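Local atomic coordinates of probable benzoylformate decarboxylase (Rhodococcus jostii, PDB entry 7ORX), a protein that belongs to the thiamine diphosphate-dependent enzyme family and binds thiamine diphosphate and a sodium ion in a three-domain subunit that assembles as a tetramer. Residues A57-L62 / S91-L95; L210-A216 / S241-F245; R297-D303 / E315-V321. All coordinates share one frame; numbering follows the deposited sequence.

Interaction 1: residues A57-L62 / S91-L95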
loop_
_atom_site.group_PDB
_atom_site.type_symbol
_atom_site.label_atom_id
_atom_site.label_comp_id
_atom_site.label_asym_id
_atom_site.label_seq_id
_atom_site.Cartn_x
_atom_site.Cartn_y
_atom_site.Cartn_z
ATOM N N ALA C 57 -8.535 -23.680 9.416
ATOM C CA ALA C 57 -9.440 -22.676 9.979
ATOM C C ALA C 57 -10.528 -22.417 8.950
ATOM O O ALA C 57 -11.688 -22.339 9.324
ATOM C CB ALA C 57 -8.665 -21.433 10.308
ATOM N N ASP C 58 -10.128 -22.342 7.682
ATOM C CA ASP C 58 -11.048 -22.032 6.557
ATOM C C ASP C 58 -12.097 -23.150 6.494
ATOM O O ASP C 58 -13.303 -22.848 6.486
ATOM C CB ASP C 58 -10.273 -21.835 5.249
ATOM C CG ASP C 58 -11.026 -21.030 4.181
ATOM O OD1 ASP C 58 -12.065 -20.426 4.530
ATOM O OD2 ASP C 58 -10.595 -21.015 2.975
ATOM N N GLY C 59 -11.655 -24.409 6.474
ATOM C CA GLY C 59 -12.590 -25.534 6.408
ATOM C C GLY C 59 -13.549 -25.498 7.577
ATOM O O GLY C 59 -14.756 -25.727 7.398
ATOM N N TYR C 60 -13.023 -25.233 8.758
ATOM C CA TYR C 60 -13.840 -25.204 9.993
ATOM C C TYR C 60 -14.929 -24.126 9.827
ATOM O O TYR C 60 -16.110 -24.343 10.127
ATOM C CB TYR C 60 -12.935 -24.948 11.195
ATOM C CG TYR C 60 -13.662 -25.063 12.498
ATOM C CD1 TYR C 60 -14.288 -23.964 13.049
ATOM C CD2 TYR C 60 -13.735 -26.272 13.166
ATOM C CE1 TYR C 60 -14.990 -24.066 14.228
ATOM C CE2 TYR C 60 -14.435 -26.384 14.352
ATOM C CZ TYR C 60 -15.045 -25.264 14.901
ATOM O OH TYR C 60 -15.718 -25.361 16.074
ATOM N N SER C 61 -14.525 -22.989 9.287
ATOM C CA SER C 61 -15.409 -21.842 9.064
ATOM C C SER C 61 -16.494 -22.157 8.034
ATOM O O SER C 61 -17.641 -21.768 8.219
ATOM C CB SER C 61 -14.605 -20.668 8.662
ATOM O OG SER C 61 -15.459 -19.700 8.063
ATOM N N LEU C 62 -16.132 -22.805 6.946
ATOM C CA LEU C 62 -17.070 -23.074 5.828
ATOM C C LEU C 62 -18.197 -23.984 6.310
ATOM O O LEU C 62 -19.347 -23.793 5.911
ATOM C CB LEU C 62 -16.299 -23.716 4.672
ATOM C CG LEU C 62 -15.427 -22.742 3.893
ATOM C CD1 LEU C 62 -14.347 -23.456 3.098
ATOM C CD2 LEU C 62 -16.286 -21.930 2.975
ATOM N N SER C 91 -14.024 -17.364 -1.125
ATOM C CA SER C 91 -15.018 -18.221 -0.445
ATOM C C SER C 91 -15.838 -17.417 0.567
ATOM O O SER C 91 -16.729 -18.012 1.195
ATOM C CB SER C 91 -14.369 -19.428 0.179
ATOM O OG SER C 91 -13.563 -19.128 1.299
ATOM N N HIS C 92 -15.543 -16.113 0.706
ATOM C CA HIS C 92 -16.242 -15.187 1.637
ATOM C C HIS C 92 -16.231 -15.821 3.022
ATOM O O HIS C 92 -17.331 -15.973 3.630
ATOM C CB HIS C 92 -17.673 -14.843 1.150
ATOM C CG HIS C 92 -17.705 -14.092 -0.138
ATOM N ND1 HIS C 92 -16.926 -12.985 -0.346
ATOM C CD2 HIS C 92 -18.469 -14.249 -1.234
ATOM C CE1 HIS C 92 -17.149 -12.531 -1.559
ATOM N NE2 HIS C 92 -18.101 -13.287 -2.123
ATOM N N SER C 93 -15.033 -16.160 3.475
ATOM C CA SER C 93 -14.796 -16.847 4.759
ATOM C C SER C 93 -14.375 -15.850 5.829
ATOM O O SER C 93 -13.363 -15.157 5.662
ATOM C CB SER C 93 -13.796 -17.947 4.583
ATOM O OG SER C 93 -14.507 -19.172 4.409
ATOM N N PRO C 94 -15.167 -15.722 6.917
ATOM C CA PRO C 94 -14.882 -14.762 7.975
ATOM C C PRO C 94 -13.783 -15.183 8.940
ATOM O O PRO C 94 -14.037 -15.237 10.098
ATOM C CB PRO C 94 -16.233 -14.643 8.700
ATOM C CG PRO C 94 -16.898 -15.953 8.476
ATOM C CD PRO C 94 -16.446 -16.411 7.105
ATOM N N LEU C 95 -12.579 -15.456 8.453
ATOM C CA LEU C 95 -11.398 -15.716 9.311
ATOM C C LEU C 95 -10.970 -14.410 9.975
ATOM O O LEU C 95 -10.791 -13.386 9.276
ATOM C CB LEU C 95 -10.225 -16.220 8.474
ATOM C CG LEU C 95 -10.476 -17.492 7.669
ATOM C CD1 LEU C 95 -9.160 -17.980 7.030
ATOM C CD2 LEU C 95 -11.058 -18.585 8.546
#
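Asp58, on the helix spanning residues 50-64, and Ser93, in the loop that leads into strand 95-101, form the one hydrogen bond of this contact. Ser93 OG donates to Asp58 OD1 at 2.7 Å and meets that oxygen nearly in line with its C-O bond. The aspartate reaches the loop because its CG lies trans to the backbone nitrogen (chi1 -159°), which carries the carboxylate out toward the loop. Serine suits the loop position, since a one-carbon side chain holds its hydroxyl close to the main chain and can serve a buried acceptor without filling much space.

Further polar groups gather round this bond. Ser91 OG lies 3.8 Å from Asp58 OD1, a van der Waals neighbour whose stronger partner is the carbonyl oxygen of Asn87 in the preceding helix. That helix ends in a Schellman motif, with His92 at positive phi, and the turn delivers Ser93 to the carboxylate. The other carboxylate oxygen, OD2, has a weak hydrogen bond with Ser88. Pro94, at the centre of an inverse gamma turn, packs its ring carbon CD on the hydroxyl of Ser61, 3.6 Å from OG, which also has a weak hydrogen bond with Glu66 O.

Apolar contacts flank the polar centre. Leu95 CD2 packs against the helix at Ala57 CB (4.1 Å) and equally near Ser61 CB; small residues on this helix face let the leucine branch approach the backbone. Leu62 CD2 reaches Ser93 OG at 3.6 Å.

In this N-terminal thiamine diphosphate-binding domain, the side chain of Asp58 lies about 13 Å from a bound thiamine diphosphate. The contact joins helix to loop through a buried carboxylate, and two serine hydroxyls, of Ser93 and more weakly of Ser88, probably offset part of the cost of burying it.

Interaction 2: residues L210-A216 / S241-F245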
loop_
_atom_site.group_PDB
_atom_site.type_symbol
_atom_site.label_atom_id
_atom_site.label_comp_id
_atom_site.label_asym_id
_atom_site.label_seq_id
_atom_site.Cartn_x
_atom_site.Cartn_y
_atom_site.Cartn_z
ATOM N N LEU C 210 -26.359 -21.058 -10.355
ATOM C CA LEU C 210 -26.275 -20.940 -8.885
ATOM C C LEU C 210 -24.820 -20.973 -8.454
ATOM O O LEU C 210 -24.035 -21.763 -8.990
ATOM C CB LEU C 210 -27.079 -22.055 -8.215
ATOM C CG LEU C 210 -28.584 -21.987 -8.477
ATOM C CD1 LEU C 210 -29.368 -23.070 -7.746
ATOM C CD2 LEU C 210 -29.151 -20.657 -8.110
ATOM N N GLY C 211 -24.488 -20.138 -7.473
ATOM C CA GLY C 211 -23.115 -20.003 -6.969
ATOM C C GLY C 211 -23.023 -20.355 -5.499
ATOM O O GLY C 211 -24.027 -20.653 -4.842
ATOM N N PRO C 212 -21.802 -20.240 -4.947
ATOM C CA PRO C 212 -21.482 -20.777 -3.635
ATOM C C PRO C 212 -22.366 -20.118 -2.598
ATOM O O PRO C 212 -22.702 -20.795 -1.633
ATOM C CB PRO C 212 -19.976 -20.532 -3.412
ATOM C CG PRO C 212 -19.529 -19.655 -4.525
ATOM C CD PRO C 212 -20.633 -19.630 -5.577
ATOM N N ALA C 213 -22.694 -18.838 -2.780
ATOM C CA ALA C 213 -23.412 -18.081 -1.723
ATOM C C ALA C 213 -24.798 -18.686 -1.478
ATOM O O ALA C 213 -25.299 -18.520 -0.426
ATOM C CB ALA C 213 -23.501 -16.628 -2.082
ATOM N N VAL C 214 -25.360 -19.452 -2.400
ATOM C CA VAL C 214 -26.635 -20.175 -2.139
ATOM C C VAL C 214 -26.360 -21.215 -1.067
ATOM O O VAL C 214 -27.140 -21.276 -0.138
ATOM C CB VAL C 214 -27.220 -20.832 -3.397
ATOM C CG1 VAL C 214 -28.479 -21.612 -3.052
ATOM C CG2 VAL C 214 -27.519 -19.811 -4.491
ATOM N N ASP C 215 -25.278 -21.979 -1.187
ATOM C CA ASP C 215 -24.908 -23.023 -0.190
ATOM C C ASP C 215 -24.555 -22.330 1.126
ATOM O O ASP C 215 -25.154 -22.686 2.141
ATOM C CB ASP C 215 -23.775 -23.944 -0.665
ATOM C CG ASP C 215 -23.621 -25.229 0.123
ATOM O OD1 ASP C 215 -24.662 -25.949 0.297
ATOM O OD2 ASP C 215 -22.456 -25.525 0.547
ATOM N N ALA C 216 -23.664 -21.345 1.116
ATOM C CA ALA C 216 -23.292 -20.531 2.315
ATOM C C ALA C 216 -24.534 -20.054 3.084
ATOM O O ALA C 216 -24.475 -20.110 4.301
ATOM C CB ALA C 216 -22.417 -19.370 1.940
ATOM N N SER C 241 -16.809 -23.684 -5.969
ATOM C CA SER C 241 -16.123 -23.979 -4.697
ATOM C C SER C 241 -17.132 -24.663 -3.777
ATOM O O SER C 241 -16.675 -25.195 -2.797
ATOM C CB SER C 241 -15.619 -22.666 -4.113
ATOM O OG SER C 241 -16.643 -21.657 -4.231
ATOM N N ARG C 242 -18.451 -24.560 -4.044
ATOM C CA ARG C 242 -19.488 -25.235 -3.229
ATOM C C ARG C 242 -20.546 -25.816 -4.157
ATOM O O ARG C 242 -20.576 -25.459 -5.327
ATOM C CB ARG C 242 -20.102 -24.263 -2.234
ATOM C CG ARG C 242 -19.058 -23.584 -1.348
ATOM C CD ARG C 242 -19.696 -22.613 -0.355
ATOM N NE ARG C 242 -20.492 -23.313 0.638
ATOM C CZ ARG C 242 -20.613 -22.967 1.898
ATOM N NH1 ARG C 242 -19.980 -21.901 2.350
ATOM N NH2 ARG C 242 -21.348 -23.702 2.719
ATOM N N CYS C 243 -21.383 -26.695 -3.656
ATOM C CA CYS C 243 -22.492 -27.250 -4.437
ATOM C C CYS C 243 -23.798 -26.697 -3.883
ATOM O O CYS C 243 -24.176 -26.994 -2.755
ATOM C CB CYS C 243 -22.525 -28.763 -4.353
ATOM S SG CYS C 243 -23.956 -29.431 -5.234
ATOM N N PRO C 244 -24.475 -25.818 -4.626
ATOM C CA PRO C 244 -25.676 -25.161 -4.138
ATOM C C PRO C 244 -27.009 -25.842 -4.443
ATOM O O PRO C 244 -28.069 -25.257 -4.215
ATOM C CB PRO C 244 -25.624 -23.839 -4.909
ATOM C CG PRO C 244 -25.051 -24.251 -6.236
ATOM C CD PRO C 244 -23.980 -25.242 -5.869
ATOM N N PHE C 245 -26.973 -27.061 -4.946
ATOM C CA PHE C 245 -28.218 -27.702 -5.435
ATOM C C PHE C 245 -28.064 -29.209 -5.423
ATOM O O PHE C 245 -26.969 -29.699 -5.661
ATOM C CB PHE C 245 -28.453 -27.234 -6.864
ATOM C CG PHE C 245 -29.863 -27.365 -7.338
ATOM C CD1 PHE C 245 -30.811 -26.435 -6.964
ATOM C CD2 PHE C 245 -30.212 -28.367 -8.215
ATOM C CE1 PHE C 245 -32.113 -26.530 -7.418
ATOM C CE2 PHE C 245 -31.519 -28.456 -8.683
ATOM C CZ PHE C 245 -32.476 -27.546 -8.271
#
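Arg242 lies alongside the short helix 212-216 and grips Asp215 side-on, NE and NH2 both converging on the single oxygen OD2. Each nitrogen stands 3.0 Å from Asp215 OD2, which lies in the guanidinium plane. The carboxylate is turned 76° from that plane: NE arrives on the anti side of OD2, whereas NH2 comes from above the carboxylate. The extended CB-CG-CD run of the arginine (chi2 180°) lies along Pro212 CB, 3.7 Å from CD. A bend at chi3 (68°) then turns NE and the guanidinium toward Asp215 and the helix, laying one guanidinium face on the backbone, with Ala216 N over its centre and Ala216 CB 3.5 Å from NH1; alanine is small enough to permit this.

Farther along, Pro244 wedges between strand end and helix, its CG 3.6 Å from Leu210 CB and its CB against Val214 CB. Leu210 CD1 touches Phe245 CD1 obliquely, at 3.7 Å.

In the central domain, the loop after strand 234-236 is thus tied to the short helix that follows strand 206-210. Asp215 OD1 accepts from Asn220 and Gly396, so both oxygens are engaged, and this buried carboxylate is probably stabilised as the anion.

Interaction 3: residues R297-D303 / E315-V321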
loop_
_atom_site.group_PDB
_atom_site.type_symbol
_atom_site.label_atom_id
_atom_site.label_comp_id
_atom_site.label_asym_id
_atom_site.label_seq_id
_atom_site.Cartn_x
_atom_site.Cartn_y
_atom_site.Cartn_z
ATOM N N ARG C 297 -31.043 -11.976 -21.661
ATOM C CA ARG C 297 -30.798 -10.931 -20.621
ATOM C C ARG C 297 -30.454 -11.668 -19.326
ATOM O O ARG C 297 -31.036 -12.728 -19.066
ATOM C CB ARG C 297 -31.978 -9.957 -20.460
ATOM C CG ARG C 297 -33.340 -10.624 -20.276
ATOM C CD ARG C 297 -34.477 -9.663 -19.931
ATOM N NE ARG C 297 -34.071 -8.669 -18.921
ATOM C CZ ARG C 297 -34.878 -7.984 -18.112
ATOM N NH1 ARG C 297 -36.188 -8.127 -18.202
ATOM N NH2 ARG C 297 -34.361 -7.108 -17.271
ATOM N N LEU C 298 -29.486 -11.135 -18.595
ATOM C CA LEU C 298 -28.919 -11.762 -17.389
ATOM C C LEU C 298 -29.325 -10.897 -16.204
ATOM O O LEU C 298 -29.037 -9.692 -16.279
ATOM C CB LEU C 298 -27.402 -11.857 -17.569
ATOM C CG LEU C 298 -26.668 -12.658 -16.491
ATOM C CD1 LEU C 298 -25.528 -13.508 -17.057
ATOM C CD2 LEU C 298 -26.139 -11.733 -15.421
ATOM N N ILE C 299 -30.052 -11.479 -15.246
ATOM C CA ILE C 299 -30.316 -10.933 -13.888
ATOM C C ILE C 299 -29.309 -11.556 -12.946
ATOM O O ILE C 299 -29.103 -12.754 -13.015
ATOM C CB ILE C 299 -31.739 -11.207 -13.362
ATOM C CG1 ILE C 299 -32.833 -10.803 -14.336
ATOM C CG2 ILE C 299 -31.935 -10.450 -12.078
ATOM C CD1 ILE C 299 -32.629 -9.434 -14.917
ATOM N N HIS C 300 -28.776 -10.776 -12.028
ATOM C CA HIS C 300 -27.614 -11.170 -11.209
ATOM C C HIS C 300 -27.883 -10.779 -9.771
ATOM O O HIS C 300 -28.075 -9.595 -9.542
ATOM C CB HIS C 300 -26.405 -10.482 -11.804
ATOM C CG HIS C 300 -25.170 -10.805 -11.082
ATOM N ND1 HIS C 300 -24.083 -9.967 -11.128
ATOM C CD2 HIS C 300 -24.856 -11.855 -10.299
ATOM C CE1 HIS C 300 -23.125 -10.479 -10.378
ATOM N NE2 HIS C 300 -23.570 -11.668 -9.881
ATOM N N VAL C 301 -27.944 -11.721 -8.846
ATOM C CA VAL C 301 -28.277 -11.443 -7.421
ATOM C C VAL C 301 -27.082 -11.828 -6.543
ATOM O O VAL C 301 -26.725 -12.981 -6.573
ATOM C CB VAL C 301 -29.562 -12.166 -6.985
ATOM C CG1 VAL C 301 -29.869 -11.867 -5.525
ATOM C CG2 VAL C 301 -30.722 -11.787 -7.881
ATOM N N THR C 302 -26.534 -10.911 -5.733
ATOM C CA THR C 302 -25.286 -11.187 -4.981
ATOM C C THR C 302 -25.248 -10.347 -3.698
ATOM O O THR C 302 -25.685 -9.198 -3.723
ATOM C CB THR C 302 -24.079 -11.023 -5.919
ATOM O OG1 THR C 302 -22.863 -11.017 -5.185
ATOM C CG2 THR C 302 -24.086 -9.720 -6.672
ATOM N N ASP C 303 -24.756 -10.940 -2.610
ATOM C CA ASP C 303 -24.359 -10.241 -1.371
ATOM C C ASP C 303 -23.196 -9.297 -1.664
ATOM O O ASP C 303 -23.069 -8.321 -0.932
ATOM C CB ASP C 303 -24.003 -11.184 -0.206
ATOM C CG ASP C 303 -23.638 -12.670 -0.467
ATOM O OD1 ASP C 303 -22.503 -12.996 -1.014
ATOM O OD2 ASP C 303 -24.448 -13.538 -0.039
ATOM N N GLU C 315 -27.925 -7.028 -15.453
ATOM C CA GLU C 315 -28.667 -6.208 -14.462
ATOM C C GLU C 315 -28.493 -6.857 -13.080
ATOM O O GLU C 315 -29.142 -7.871 -12.837
ATOM C CB GLU C 315 -30.128 -6.134 -14.907
ATOM C CG GLU C 315 -31.078 -5.595 -13.838
ATOM C CD GLU C 315 -32.440 -5.130 -14.310
ATOM O OE1 GLU C 315 -33.225 -5.970 -14.813
ATOM O OE2 GLU C 315 -32.714 -3.927 -14.155
ATOM N N ALA C 316 -27.677 -6.282 -12.189
ATOM C CA ALA C 316 -27.396 -6.845 -10.846
ATOM C C ALA C 316 -28.317 -6.226 -9.776
ATOM O O ALA C 316 -28.684 -5.062 -9.901
ATOM C CB ALA C 316 -25.946 -6.634 -10.481
ATOM N N TYR C 317 -28.627 -7.021 -8.741
ATOM C CA TYR C 317 -29.306 -6.663 -7.469
ATOM C C TYR C 317 -28.349 -7.033 -6.338
ATOM O O TYR C 317 -28.031 -8.236 -6.222
ATOM C CB TYR C 317 -30.638 -7.404 -7.322
ATOM C CG TYR C 317 -31.680 -6.974 -8.316
ATOM C CD1 TYR C 317 -31.669 -7.429 -9.626
ATOM C CD2 TYR C 317 -32.669 -6.091 -7.958
ATOM C CE1 TYR C 317 -32.628 -7.019 -10.544
ATOM C CE2 TYR C 317 -33.620 -5.647 -8.860
ATOM C CZ TYR C 317 -33.620 -6.128 -10.161
ATOM O OH TYR C 317 -34.585 -5.721 -11.058
ATOM N N VAL C 318 -27.907 -6.063 -5.525
ATOM C CA VAL C 318 -27.033 -6.389 -4.367
ATOM C C VAL C 318 -27.979 -6.602 -3.206
ATOM O O VAL C 318 -28.580 -5.648 -2.816
ATOM C CB VAL C 318 -25.973 -5.317 -4.077
ATOM C CG1 VAL C 318 -24.993 -5.759 -2.985
ATOM C CG2 VAL C 318 -25.208 -4.988 -5.354
ATOM N N ALA C 319 -28.156 -7.848 -2.774
ATOM C CA ALA C 319 -29.141 -8.231 -1.745
ATOM C C ALA C 319 -28.744 -9.564 -1.144
ATOM O O ALA C 319 -27.953 -10.295 -1.732
ATOM C CB ALA C 319 -30.519 -8.287 -2.351
ATOM N N PRO C 320 -29.280 -9.922 0.042
ATOM C CA PRO C 320 -28.990 -11.205 0.664
ATOM C C PRO C 320 -29.570 -12.361 -0.147
ATOM O O PRO C 320 -30.736 -12.304 -0.495
ATOM C CB PRO C 320 -29.648 -11.055 2.032
ATOM C CG PRO C 320 -29.622 -9.598 2.224
ATOM C CD PRO C 320 -30.143 -9.110 0.889
ATOM N N VAL C 321 -28.738 -13.344 -0.436
ATOM C CA VAL C 321 -29.083 -14.474 -1.357
ATOM C C VAL C 321 -30.165 -15.334 -0.702
ATOM O O VAL C 321 -31.151 -15.643 -1.374
ATOM C CB VAL C 321 -27.812 -15.291 -1.683
ATOM C CG1 VAL C 321 -28.105 -16.591 -2.360
ATOM C CG2 VAL C 321 -26.823 -14.472 -2.495
#
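Glu315 pairs with Leu298 and His300 at the start of the second strand of a right-handed beta-alpha-beta crossover in the Rossmann-like central domain: strand 297-302, helix 305-310 and strand 315-318, the last strand of the sheet within this chain, the two strands parallel with their axes 17° apart. Glu315 N donates to Leu298 O, and its O accepts from His300 N. Its extended side chain runs beside that of Arg297 and sets OE1 2.9 Å from Arg297 NH2, a salt bridge made at the guanidinium edge. Ile299 CD1 lies beside the glutamate, 3.5 Å from OE1. The other oxygen, OE2, bonds to His183 of a second subunit, where a parallel strand extends the sheet.

Ala316, on the opposite sheet face, leaves room for the imidazole of His300, its CB 3.9 Å from ND1; the NE2 of that histidine bonds to Ala278 O. Tyr317 follows, its N giving a nearly axial bond of 2.8 Å to His300 O. With CG trans to the carbonyl carbon (chi1 -68°), its ring comes back beside the neighbouring strand, and CE1 touches Ile299 CG2 at 3.8 Å. Its carbonyl receives Thr302 N.

Val318, beta-branched and suited to an extended strand, packs CG1 3.6 Å from Thr302 O. Ala319 N bonds to the same oxygen from 43° above the carbonyl plane, as the strand gives way to a turn. Pro320 then occupies the N-cap of helix 321-331, a place that needs no backbone N-H. At the start of that helix, Val321 crosses Asp303 obliquely, with CG2 3.5 Å from Asp303 OD2.

Overall arrangement
All three contacts are largely buried, but they differ in depth. Interactions 1 and 2 lie near the middle of the chain, whereas interaction 3 is about 21 Å from its centre and continues into a second subunit. Interaction 1 belongs to the N-terminal domain; the other two share the central domain and its parallel sheet. Side chains carry the first two, through a hydrogen bond from a neutral hydroxyl to a carboxylate and a salt bridge; backbone bonds dominate the third, whose ion pair lies at its more exposed end, with Arg297 open to solvent. The contacts also meet: Leu62 CD2 packs 3.7 Å from Arg242 NH1 across the domain boundary, and Val214 touches Val321 between interactions 2 and 3.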